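Local coordinates for galactose mutarotase-like protein (PDB 3OS7) that probably binds carbohydrate and may interconvert the alpha and beta anomers of aldose sugars, at residues C201-F210 against Q230-V240; Y277-V287 against C299-I307. All coordinates share one frame; numbering follows the deposited sequence.

Interaction 1 of 2, residues C201-F210 against Q230-V240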
loop_
_atom_site.group_PDB
_atom_site.type_symbol
_atom_site.label_atom_id
_atom_site.label_comp_id
_atom_site.label_asym_id
_atom_site.label_seq_id
_atom_site.Cartn_x
_atom_site.Cartn_y
_atom_site.Cartn_z
ATOM N N CYS A 201 -6.881 -3.427 -19.876
ATOM C CA CYS A 201 -7.036 -3.671 -18.445
ATOM C C CYS A 201 -8.219 -2.923 -17.849
ATOM O O CYS A 201 -8.378 -1.731 -18.086
ATOM C CB CYS A 201 -5.784 -3.294 -17.694
ATOM S SG CYS A 201 -4.404 -4.402 -18.065
ATOM N N ARG A 202 -9.012 -3.638 -17.041
ATOM C CA ARG A 202 -10.123 -3.035 -16.305
ATOM C C ARG A 202 -9.883 -3.187 -14.814
ATOM O O ARG A 202 -9.484 -4.261 -14.361
ATOM C CB ARG A 202 -11.429 -3.719 -16.628
ATOM C CG ARG A 202 -11.777 -3.780 -18.100
ATOM C CD ARG A 202 -12.235 -2.456 -18.580
ATOM N NE ARG A 202 -13.045 -2.573 -19.786
ATOM C CZ ARG A 202 -13.931 -1.663 -20.173
ATOM N NH1 ARG A 202 -14.130 -0.555 -19.441
ATOM N NH2 ARG A 202 -14.641 -1.867 -21.284
ATOM N N VAL A 203 -10.150 -2.128 -14.062
ATOM C CA VAL A 203 -9.991 -2.149 -12.599
ATOM C C VAL A 203 -11.362 -2.200 -11.886
ATOM O O VAL A 203 -12.236 -1.394 -12.168
ATOM C CB VAL A 203 -9.168 -0.958 -12.077
ATOM C CG1 VAL A 203 -9.132 -0.989 -10.542
ATOM C CG2 VAL A 203 -7.713 -1.051 -12.614
ATOM N N LYS A 204 -11.535 -3.184 -10.995
ATOM C CA LYS A 204 -12.712 -3.257 -10.107
ATOM C C LYS A 204 -12.255 -3.029 -8.685
ATOM O O LYS A 204 -11.148 -3.398 -8.328
ATOM C CB LYS A 204 -13.391 -4.620 -10.206
ATOM C CG LYS A 204 -13.928 -4.913 -11.609
ATOM C CD LYS A 204 -14.307 -6.377 -11.775
ATOM C CE LYS A 204 -14.932 -6.606 -13.137
ATOM N NZ LYS A 204 -15.467 -7.980 -13.265
ATOM N N ILE A 205 -13.082 -2.369 -7.904
ATOM C CA ILE A 205 -12.784 -2.049 -6.515
ATOM C C ILE A 205 -14.087 -2.139 -5.732
ATOM O O ILE A 205 -15.106 -1.627 -6.181
ATOM C CB ILE A 205 -12.237 -0.611 -6.327
ATOM C CG1 ILE A 205 -11.029 -0.331 -7.222
ATOM C CG2 ILE A 205 -11.857 -0.370 -4.840
ATOM C CD1 ILE A 205 -10.607 1.174 -7.231
ATOM N N SER A 206 -14.035 -2.711 -4.525
ATOM C CA SER A 206 -15.257 -2.903 -3.715
ATOM C C SER A 206 -15.611 -1.617 -2.960
ATOM O O SER A 206 -15.526 -1.555 -1.742
ATOM C CB SER A 206 -15.074 -4.100 -2.764
ATOM O OG SER A 206 -13.976 -3.927 -1.885
ATOM N N ILE A 207 -15.991 -0.587 -3.718
ATOM C CA ILE A 207 -16.249 0.718 -3.168
ATOM C C ILE A 207 -17.625 0.790 -2.534
ATOM O O ILE A 207 -18.554 0.111 -2.970
ATOM C CB ILE A 207 -16.098 1.831 -4.226
ATOM C CG1 ILE A 207 -17.079 1.644 -5.396
ATOM C CG2 ILE A 207 -14.645 1.894 -4.714
ATOM C CD1 ILE A 207 -17.168 2.855 -6.387
ATOM N N ASP A 208 -17.717 1.620 -1.499
ATOM C CA ASP A 208 -18.954 1.952 -0.818
ATOM C C ASP A 208 -19.387 3.345 -1.275
ATOM O O ASP A 208 -20.233 3.458 -2.154
ATOM C CB ASP A 208 -18.714 1.890 0.701
ATOM C CG ASP A 208 -19.988 2.055 1.515
ATOM O OD1 ASP A 208 -21.089 2.171 0.930
ATOM O OD2 ASP A 208 -19.867 2.028 2.761
ATOM N N LYS A 209 -18.749 4.396 -0.753
ATOM C CA LYS A 209 -19.067 5.761 -1.144
ATOM C C LYS A 209 -17.832 6.473 -1.687
ATOM O O LYS A 209 -16.689 6.130 -1.356
ATOM C CB LYS A 209 -19.647 6.563 0.050
ATOM C CG LYS A 209 -20.947 5.970 0.598
ATOM C CD LYS A 209 -21.638 6.899 1.540
ATOM C CE LYS A 209 -21.054 6.802 2.923
ATOM N NZ LYS A 209 -21.601 7.849 3.833
ATOM N N PHE A 210 -18.089 7.448 -2.546
ATOM C CA PHE A 210 -17.094 8.407 -2.997
ATOM C C PHE A 210 -17.022 9.586 -2.010
ATOM O O PHE A 210 -18.061 10.071 -1.549
ATOM C CB PHE A 210 -17.521 8.894 -4.375
ATOM C CG PHE A 210 -16.674 10.001 -4.920
ATOM C CD1 PHE A 210 -15.391 9.748 -5.323
ATOM C CD2 PHE A 210 -17.174 11.299 -5.020
ATOM C CE1 PHE A 210 -14.600 10.734 -5.839
ATOM C CE2 PHE A 210 -16.377 12.318 -5.536
ATOM C CZ PHE A 210 -15.069 12.020 -5.953
ATOM N N GLN A 230 -17.788 5.815 -11.896
ATOM C CA GLN A 230 -17.474 5.179 -10.598
ATOM C C GLN A 230 -18.264 3.885 -10.423
ATOM O O GLN A 230 -17.804 2.941 -9.786
ATOM C CB GLN A 230 -17.753 6.147 -9.422
ATOM C CG GLN A 230 -17.000 7.460 -9.493
ATOM C CD GLN A 230 -17.472 8.503 -8.514
ATOM O OE1 GLN A 230 -18.447 8.322 -7.795
ATOM N NE2 GLN A 230 -16.772 9.635 -8.494
ATOM N N LYS A 231 -19.459 3.825 -11.009
ATOM C CA LYS A 231 -20.290 2.642 -10.896
ATOM C C LYS A 231 -19.645 1.421 -11.488
ATOM O O LYS A 231 -19.910 0.308 -11.044
ATOM C CB LYS A 231 -21.646 2.884 -11.564
ATOM C CG LYS A 231 -22.440 3.964 -10.847
ATOM C CD LYS A 231 -23.910 4.004 -11.336
ATOM C CE LYS A 231 -24.628 5.248 -10.825
ATOM N NZ LYS A 231 -26.024 5.422 -11.352
ATOM N N GLU A 232 -18.758 1.628 -12.466
ATOM C CA GLU A 232 -18.100 0.521 -13.152
ATOM C C GLU A 232 -17.090 -0.209 -12.261
ATOM O O GLU A 232 -16.744 -1.360 -12.518
ATOM C CB GLU A 232 -17.371 1.018 -14.396
ATOM C CG GLU A 232 -18.259 1.682 -15.506
ATOM C CD GLU A 232 -17.378 2.443 -16.577
ATOM O OE1 GLU A 232 -16.284 1.940 -16.984
ATOM O OE2 GLU A 232 -17.774 3.553 -17.009
ATOM N N TYR A 233 -16.613 0.446 -11.216
ATOM C CA TYR A 233 -15.746 -0.266 -10.279
ATOM C C TYR A 233 -16.425 -1.508 -9.687
ATOM O O TYR A 233 -15.738 -2.436 -9.302
ATOM C CB TYR A 233 -15.225 0.636 -9.161
ATOM C CG TYR A 233 -14.215 1.670 -9.580
ATOM C CD1 TYR A 233 -12.974 1.298 -10.100
ATOM C CD2 TYR A 233 -14.477 3.025 -9.409
ATOM C CE1 TYR A 233 -12.048 2.246 -10.454
ATOM C CE2 TYR A 233 -13.542 3.986 -9.779
ATOM C CZ TYR A 233 -12.339 3.585 -10.288
ATOM O OH TYR A 233 -11.388 4.509 -10.652
ATOM N N LEU A 234 -17.761 -1.488 -9.587
ATOM C CA LEU A 234 -18.544 -2.587 -9.023
ATOM C C LEU A 234 -19.152 -3.515 -10.082
ATOM O O LEU A 234 -19.755 -4.544 -9.731
ATOM C CB LEU A 234 -19.663 -2.033 -8.179
ATOM C CG LEU A 234 -19.274 -1.282 -6.910
ATOM C CD1 LEU A 234 -20.525 -0.497 -6.355
ATOM C CD2 LEU A 234 -18.655 -2.215 -5.869
ATOM N N GLU A 235 -18.997 -3.164 -11.352
ATOM C CA GLU A 235 -19.623 -3.947 -12.436
ATOM C C GLU A 235 -18.577 -4.437 -13.411
ATOM O O GLU A 235 -17.918 -5.402 -13.097
ATOM C CB GLU A 235 -20.762 -3.182 -13.098
ATOM C CG GLU A 235 -21.981 -3.012 -12.163
ATOM C CD GLU A 235 -22.561 -4.328 -11.621
ATOM O OE1 GLU A 235 -22.624 -5.333 -12.362
ATOM O OE2 GLU A 235 -22.978 -4.346 -10.440
ATOM N N ASN A 236 -18.372 -3.812 -14.562
ATOM C CA ASN A 236 -17.438 -4.369 -15.524
ATOM C C ASN A 236 -16.002 -3.856 -15.419
ATOM O O ASN A 236 -15.125 -4.353 -16.099
ATOM C CB ASN A 236 -17.969 -4.204 -16.944
ATOM C CG ASN A 236 -19.194 -5.074 -17.216
ATOM O OD1 ASN A 236 -20.226 -4.571 -17.605
ATOM N ND2 ASN A 236 -19.070 -6.383 -16.990
ATOM N N GLY A 237 -15.763 -2.884 -14.548
ATOM C CA GLY A 237 -14.418 -2.379 -14.327
ATOM C C GLY A 237 -14.142 -1.105 -15.102
ATOM O O GLY A 237 -14.700 -0.886 -16.185
ATOM N N VAL A 238 -13.283 -0.254 -14.528
ATOM C CA VAL A 238 -12.901 1.025 -15.110
ATOM C C VAL A 238 -11.644 0.825 -15.991
ATOM O O VAL A 238 -10.699 0.166 -15.584
ATOM C CB VAL A 238 -12.647 2.063 -14.016
ATOM C CG1 VAL A 238 -11.973 3.307 -14.579
ATOM C CG2 VAL A 238 -13.981 2.446 -13.308
ATOM N N ALA A 239 -11.655 1.396 -17.202
ATOM C CA ALA A 239 -10.472 1.375 -18.099
ATOM C C ALA A 239 -9.534 2.433 -17.566
ATOM O O ALA A 239 -9.614 3.604 -17.923
ATOM C CB ALA A 239 -10.874 1.674 -19.559
ATOM N N VAL A 240 -8.664 2.015 -16.667
ATOM C CA VAL A 240 -7.877 2.928 -15.850
ATOM C C VAL A 240 -6.892 3.759 -16.668
ATOM O O VAL A 240 -6.497 4.816 -16.242
ATOM C CB VAL A 240 -7.144 2.151 -14.726
ATOM C CG1 VAL A 240 -6.179 1.123 -15.305
ATOM C CG2 VAL A 240 -6.419 3.069 -13.784
HETATM O O HOH W 1 -17.742 -7.380 -11.274
HETATM O O HOH W 2 -16.864 -8.239 -15.567
#

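Interaction 2 of 2, residues Y277-V287 against C299-I307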
loop_
_atom_site.group_PDB
_atom_site.type_symbol
_atom_site.label_atom_id
_atom_site.label_comp_id
_atom_site.label_asym_id
_atom_site.label_seq_id
_atom_site.Cartn_x
_atom_site.Cartn_y
_atom_site.Cartn_z
ATOM N N TYR A 277 -6.023 -8.094 -5.516
ATOM C CA TYR A 277 -5.460 -7.417 -4.354
ATOM C C TYR A 277 -6.540 -7.417 -3.274
ATOM O O TYR A 277 -7.406 -6.542 -3.226
ATOM C CB TYR A 277 -5.073 -5.987 -4.741
ATOM C CG TYR A 277 -4.293 -5.154 -3.738
ATOM C CD1 TYR A 277 -3.610 -5.714 -2.666
ATOM C CD2 TYR A 277 -4.204 -3.757 -3.906
ATOM C CE1 TYR A 277 -2.845 -4.913 -1.817
ATOM C CE2 TYR A 277 -3.471 -2.977 -3.042
ATOM C CZ TYR A 277 -2.805 -3.546 -2.001
ATOM O OH TYR A 277 -2.040 -2.751 -1.152
ATOM N N GLU A 278 -6.500 -8.435 -2.426
ATOM C CA GLU A 278 -7.488 -8.630 -1.364
ATOM C C GLU A 278 -7.013 -7.943 -0.082
ATOM O O GLU A 278 -5.861 -8.056 0.319
ATOM C CB GLU A 278 -7.709 -10.130 -1.146
ATOM C CG GLU A 278 -8.813 -10.481 -0.190
ATOM C CD GLU A 278 -9.210 -11.977 -0.220
ATOM O OE1 GLU A 278 -8.596 -12.803 -0.945
ATOM O OE2 GLU A 278 -10.182 -12.301 0.496
HETATM N N MSE A 279 -7.917 -7.228 0.550
HETATM C CA MSE A 279 -7.599 -6.423 1.719
HETATM C C MSE A 279 -8.483 -6.831 2.881
HETATM O O MSE A 279 -9.690 -7.012 2.710
HETATM C CB MSE A 279 -7.860 -4.952 1.418
HETATM C CG MSE A 279 -7.197 -4.444 0.206
HETATM SE SE MSE A 279 -8.011 -2.825 -0.492
HETATM C CE MSE A 279 -7.061 -2.905 -2.136
ATOM N N SER A 280 -7.893 -6.915 4.065
ATOM C CA SER A 280 -8.667 -7.214 5.284
ATOM C C SER A 280 -9.540 -6.021 5.680
ATOM O O SER A 280 -9.339 -4.880 5.211
ATOM C CB SER A 280 -7.740 -7.615 6.435
ATOM O OG SER A 280 -7.001 -6.504 6.930
ATOM N N SER A 281 -10.495 -6.285 6.567
ATOM C CA SER A 281 -11.470 -5.294 7.034
ATOM C C SER A 281 -10.854 -4.111 7.749
ATOM O O SER A 281 -11.513 -3.082 7.949
ATOM C CB SER A 281 -12.472 -5.952 8.004
ATOM O OG SER A 281 -13.213 -6.955 7.366
ATOM N N GLU A 282 -9.596 -4.246 8.178
ATOM C CA GLU A 282 -8.894 -3.121 8.780
ATOM C C GLU A 282 -8.707 -1.975 7.795
ATOM O O GLU A 282 -8.532 -0.811 8.210
ATOM C CB GLU A 282 -7.520 -3.550 9.328
ATOM C CG GLU A 282 -7.588 -4.327 10.660
ATOM C CD GLU A 282 -7.951 -5.788 10.494
ATOM O OE1 GLU A 282 -7.884 -6.330 9.374
ATOM O OE2 GLU A 282 -8.318 -6.413 11.494
ATOM N N TYR A 283 -8.752 -2.295 6.503
ATOM C CA TYR A 283 -8.615 -1.264 5.462
ATOM C C TYR A 283 -10.005 -0.768 5.071
ATOM O O TYR A 283 -10.833 -1.525 4.573
ATOM C CB TYR A 283 -7.832 -1.796 4.272
ATOM C CG TYR A 283 -6.426 -2.141 4.633
ATOM C CD1 TYR A 283 -5.495 -1.142 4.877
ATOM C CD2 TYR A 283 -6.031 -3.455 4.793
ATOM C CE1 TYR A 283 -4.168 -1.459 5.253
ATOM C CE2 TYR A 283 -4.711 -3.783 5.191
ATOM C CZ TYR A 283 -3.786 -2.775 5.391
ATOM O OH TYR A 283 -2.477 -3.088 5.749
ATOM N N LYS A 284 -10.270 0.497 5.396
ATOM C CA LYS A 284 -11.600 1.057 5.297
ATOM C C LYS A 284 -11.795 2.077 4.172
ATOM O O LYS A 284 -12.935 2.411 3.818
ATOM C CB LYS A 284 -11.933 1.668 6.640
ATOM C CG LYS A 284 -11.891 0.569 7.758
ATOM C CD LYS A 284 -12.334 1.001 9.091
ATOM C CE LYS A 284 -12.059 -0.137 10.140
ATOM N NZ LYS A 284 -12.712 -1.460 9.783
ATOM N N TYR A 285 -10.689 2.588 3.635
ATOM C CA TYR A 285 -10.685 3.597 2.586
ATOM C C TYR A 285 -9.635 3.227 1.549
ATOM O O TYR A 285 -8.791 2.366 1.792
ATOM C CB TYR A 285 -10.383 5.012 3.131
ATOM C CG TYR A 285 -11.529 5.609 3.881
ATOM C CD1 TYR A 285 -11.714 5.334 5.248
ATOM C CD2 TYR A 285 -12.456 6.427 3.243
ATOM C CE1 TYR A 285 -12.807 5.858 5.935
ATOM C CE2 TYR A 285 -13.532 6.982 3.937
ATOM C CZ TYR A 285 -13.709 6.692 5.276
ATOM O OH TYR A 285 -14.797 7.237 5.952
ATOM N N LEU A 286 -9.736 3.847 0.377
ATOM C CA LEU A 286 -8.804 3.559 -0.694
ATOM C C LEU A 286 -8.731 4.744 -1.622
ATOM O O LEU A 286 -9.762 5.376 -1.928
ATOM C CB LEU A 286 -9.271 2.317 -1.445
ATOM C CG LEU A 286 -8.435 1.854 -2.634
ATOM C CD1 LEU A 286 -8.503 0.354 -2.723
ATOM C CD2 LEU A 286 -8.893 2.498 -3.943
ATOM N N VAL A 287 -7.502 5.043 -2.039
ATOM C CA VAL A 287 -7.230 6.066 -3.040
ATOM C C VAL A 287 -6.781 5.333 -4.290
ATOM O O VAL A 287 -5.985 4.402 -4.224
ATOM C CB VAL A 287 -6.173 7.083 -2.584
ATOM C CG1 VAL A 287 -5.673 7.936 -3.777
ATOM C CG2 VAL A 287 -6.732 7.935 -1.442
ATOM N N CYS A 299 -1.709 3.280 -9.174
ATOM C CA CYS A 299 -1.684 3.041 -7.741
ATOM C C CYS A 299 -3.068 2.793 -7.144
ATOM O O CYS A 299 -4.029 3.542 -7.372
ATOM C CB CYS A 299 -1.023 4.176 -7.009
ATOM S SG CYS A 299 0.765 4.302 -7.451
ATOM N N ILE A 300 -3.129 1.746 -6.339
ATOM C CA ILE A 300 -4.359 1.329 -5.659
ATOM C C ILE A 300 -3.985 1.242 -4.189
ATOM O O ILE A 300 -3.214 0.362 -3.790
ATOM C CB ILE A 300 -4.876 -0.016 -6.216
ATOM C CG1 ILE A 300 -5.215 0.110 -7.700
ATOM C CG2 ILE A 300 -6.134 -0.459 -5.421
ATOM C CD1 ILE A 300 -5.607 -1.258 -8.376
ATOM N N GLU A 301 -4.505 2.185 -3.401
ATOM C CA GLU A 301 -3.907 2.592 -2.139
ATOM C C GLU A 301 -4.870 2.386 -0.952
ATOM O O GLU A 301 -5.618 3.277 -0.611
ATOM C CB GLU A 301 -3.476 4.050 -2.229
ATOM C CG GLU A 301 -2.673 4.418 -3.520
ATOM C CD GLU A 301 -2.309 5.915 -3.587
ATOM O OE1 GLU A 301 -2.344 6.584 -2.545
ATOM O OE2 GLU A 301 -2.007 6.429 -4.679
ATOM N N PRO A 302 -4.805 1.215 -0.317
ATOM C CA PRO A 302 -5.639 0.970 0.846
ATOM C C PRO A 302 -5.196 1.801 2.031
ATOM O O PRO A 302 -4.000 2.068 2.178
ATOM C CB PRO A 302 -5.441 -0.509 1.116
ATOM C CG PRO A 302 -4.136 -0.842 0.555
ATOM C CD PRO A 302 -3.957 0.042 -0.642
ATOM N N GLN A 303 -6.161 2.185 2.864
ATOM C CA GLN A 303 -5.905 2.992 4.063
ATOM C C GLN A 303 -6.821 2.564 5.187
ATOM O O GLN A 303 -7.963 2.203 4.941
ATOM C CB GLN A 303 -6.146 4.506 3.798
ATOM C CG GLN A 303 -5.515 5.057 2.562
ATOM C CD GLN A 303 -5.625 6.571 2.388
ATOM O OE1 GLN A 303 -4.898 7.147 1.589
ATOM N NE2 GLN A 303 -6.509 7.217 3.135
ATOM N N THR A 304 -6.327 2.630 6.425
ATOM C CA THR A 304 -7.171 2.362 7.594
ATOM C C THR A 304 -8.201 3.443 7.875
ATOM O O THR A 304 -9.187 3.215 8.569
ATOM C CB THR A 304 -6.313 2.172 8.864
ATOM O OG1 THR A 304 -5.512 3.356 9.088
ATOM C CG2 THR A 304 -5.424 0.955 8.697
ATOM N N SER A 305 -7.966 4.633 7.356
ATOM C CA SER A 305 -8.794 5.759 7.656
ATOM C C SER A 305 -8.847 6.698 6.464
ATOM O O SER A 305 -8.063 6.588 5.527
ATOM C CB SER A 305 -8.283 6.502 8.892
ATOM O OG SER A 305 -7.068 7.201 8.686
ATOM N N ILE A 306 -9.780 7.631 6.547
ATOM C CA ILE A 306 -9.937 8.644 5.548
ATOM C C ILE A 306 -8.692 9.550 5.509
ATOM O O ILE A 306 -7.938 9.666 6.489
ATOM C CB ILE A 306 -11.248 9.453 5.797
ATOM C CG1 ILE A 306 -11.664 10.213 4.550
ATOM C CG2 ILE A 306 -11.131 10.395 7.026
ATOM C CD1 ILE A 306 -13.059 10.796 4.680
ATOM N N ILE A 307 -8.472 10.181 4.369
ATOM C CA ILE A 307 -7.456 11.211 4.258
ATOM C C ILE A 307 -7.708 12.260 5.351
ATOM O O ILE A 307 -8.858 12.632 5.586
ATOM C CB ILE A 307 -7.507 11.908 2.892
ATOM C CG1 ILE A 307 -7.180 10.927 1.770
ATOM C CG2 ILE A 307 -6.518 13.122 2.865
ATOM C CD1 ILE A 307 -7.220 11.570 0.359
#

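Interaction 1 of 2, residues C201-F210 against Q230-V240
K204 NZ is gripped by two waters and, beyond the two segments, by a salt bridge to E267. One water donates to E235 O, the other accepts from N236 ND2, so the ammonium is tied to the turn at 235-236 through solvent. K204 is extended beyond CG, its CG passing G237 CA and its CE 3.2 Å from E235 O. Nearby, V203 and V238 form a single antiparallel hydrogen-bonded bridge, which fastens the 230-240 loop to the strand: V203 N to V238 O and V238 N to V203 O are both 2.8 Å and nearly straight (166°). G237 has backbone angles that glycine readily adopts, and G237 CA comes 3.2 Å from V203 O. In one of two conformers, R202 NH1 makes a doubtful, weak bond to G237 O. Further on, I205 N donates to Y233 O (3.0 Å). The I205 and Y233 side chains lie side by side and point the same way, and CD1 of I205 makes a CH-pi contact over one face of the tyrosine, 4.1 Å from the Y233 ring centroid. V238 CG2 covers the opposite face, over its centre, so the Y233 ring is sandwiched between I205 and V238. I207 CD1 meets Y233 CB, while its CG1 rests on L234 CG. At the far end Q230 NE2 sits over the centre of the F210 ring, 3.5 Å from F210 CD1, with amide and ring planes 40° apart; Q230 OE1 is held by T227 N. The contact thus lays the connection between strands 222-224 and 246-256 along strand 201-213, which is itself paired with strands 246-256 and 263-268; Y233 continues inward to F249 and I288.

Interaction 2 of 2, residues Y277-V287 against C299-I307
The Y285 ring carries I306 on one face: I306 CB stands 3.8 Å from the Y285 ring centroid, 12° off the normal, in a CH-pi contact, and I306 N lies over the same ring near CD1. Having CG anti to the carbonyl carbon (chi1 -74°) brings the Y285 ring over the 305-306 backbone; W211 meets the Y285 ring edge-to-face, and Y285 OH hydrogen-bonds to V318 O. Y277 instead offers its edge, with I300 O in the ring plane 3.4 Å from Y277 CE2; that buried carbonyl has no hydrogen-bond partner in the model. Y277 OH, bonded to S186, closes on P302 CG at 3.3 Å. P302 is wedged between three side chains, P302 CB meeting both M279 SE (selenomethionine) and Y283 CD1 at 3.8 Å. Across the hairpin, Y285-Q303 and V287-E301 are antiparallel hydrogen-bonded pairs, with L286-P302 the non-hydrogen-bonded pair between them. Q303 O takes two donors, K284 N (2.9 Å) and Y285 N (3.0 Å), making a classic beta bulge. Q303 NE2 donates to S305 O, which lies close to the amide plane, and this bond fixes the amide's rotation; Q303 OE1 lies 3.6 Å from V287 CG2. L286 CD1 packs on I300 CG2. The axes of segments 285-287 and 299-303 run at 154°. Their bulged hairpin, strands 285-289 and 297-303, belongs to the antiparallel beta-supersandwich of the galactose mutarotase family; strand 246-256 pairs with the first and strand 178-189 with the second, while strand 273-279 lies beyond P302, next to strand 329-340.

Overall arrangement
Interactions 1 and 2 follow one another along the chain, with centres 15 Å apart, and meet in the core. I205 CD1 of interaction 1 packs on L286 CD2 of interaction 2 at 3.9 Å, and V203 CG1 on I300 CD1 at 4.1 Å. Strand 201-213 therefore touches the 230-240 loop through interaction 1 and the hairpin of interaction 2 through I205 and V203. Interaction 1 is peripheral, its centre about 18 Å from the centre of the chain, whereas that of interaction 2 lies about 8 Å from it. Two small molecules, probably from the crystallisation liquor, lie near interaction 2: tetraethylene glycol, hydrogen-bonded to K284 NZ, and tartaric acid near the E301 side chain. Whether either marks a sugar pocket is uncertain.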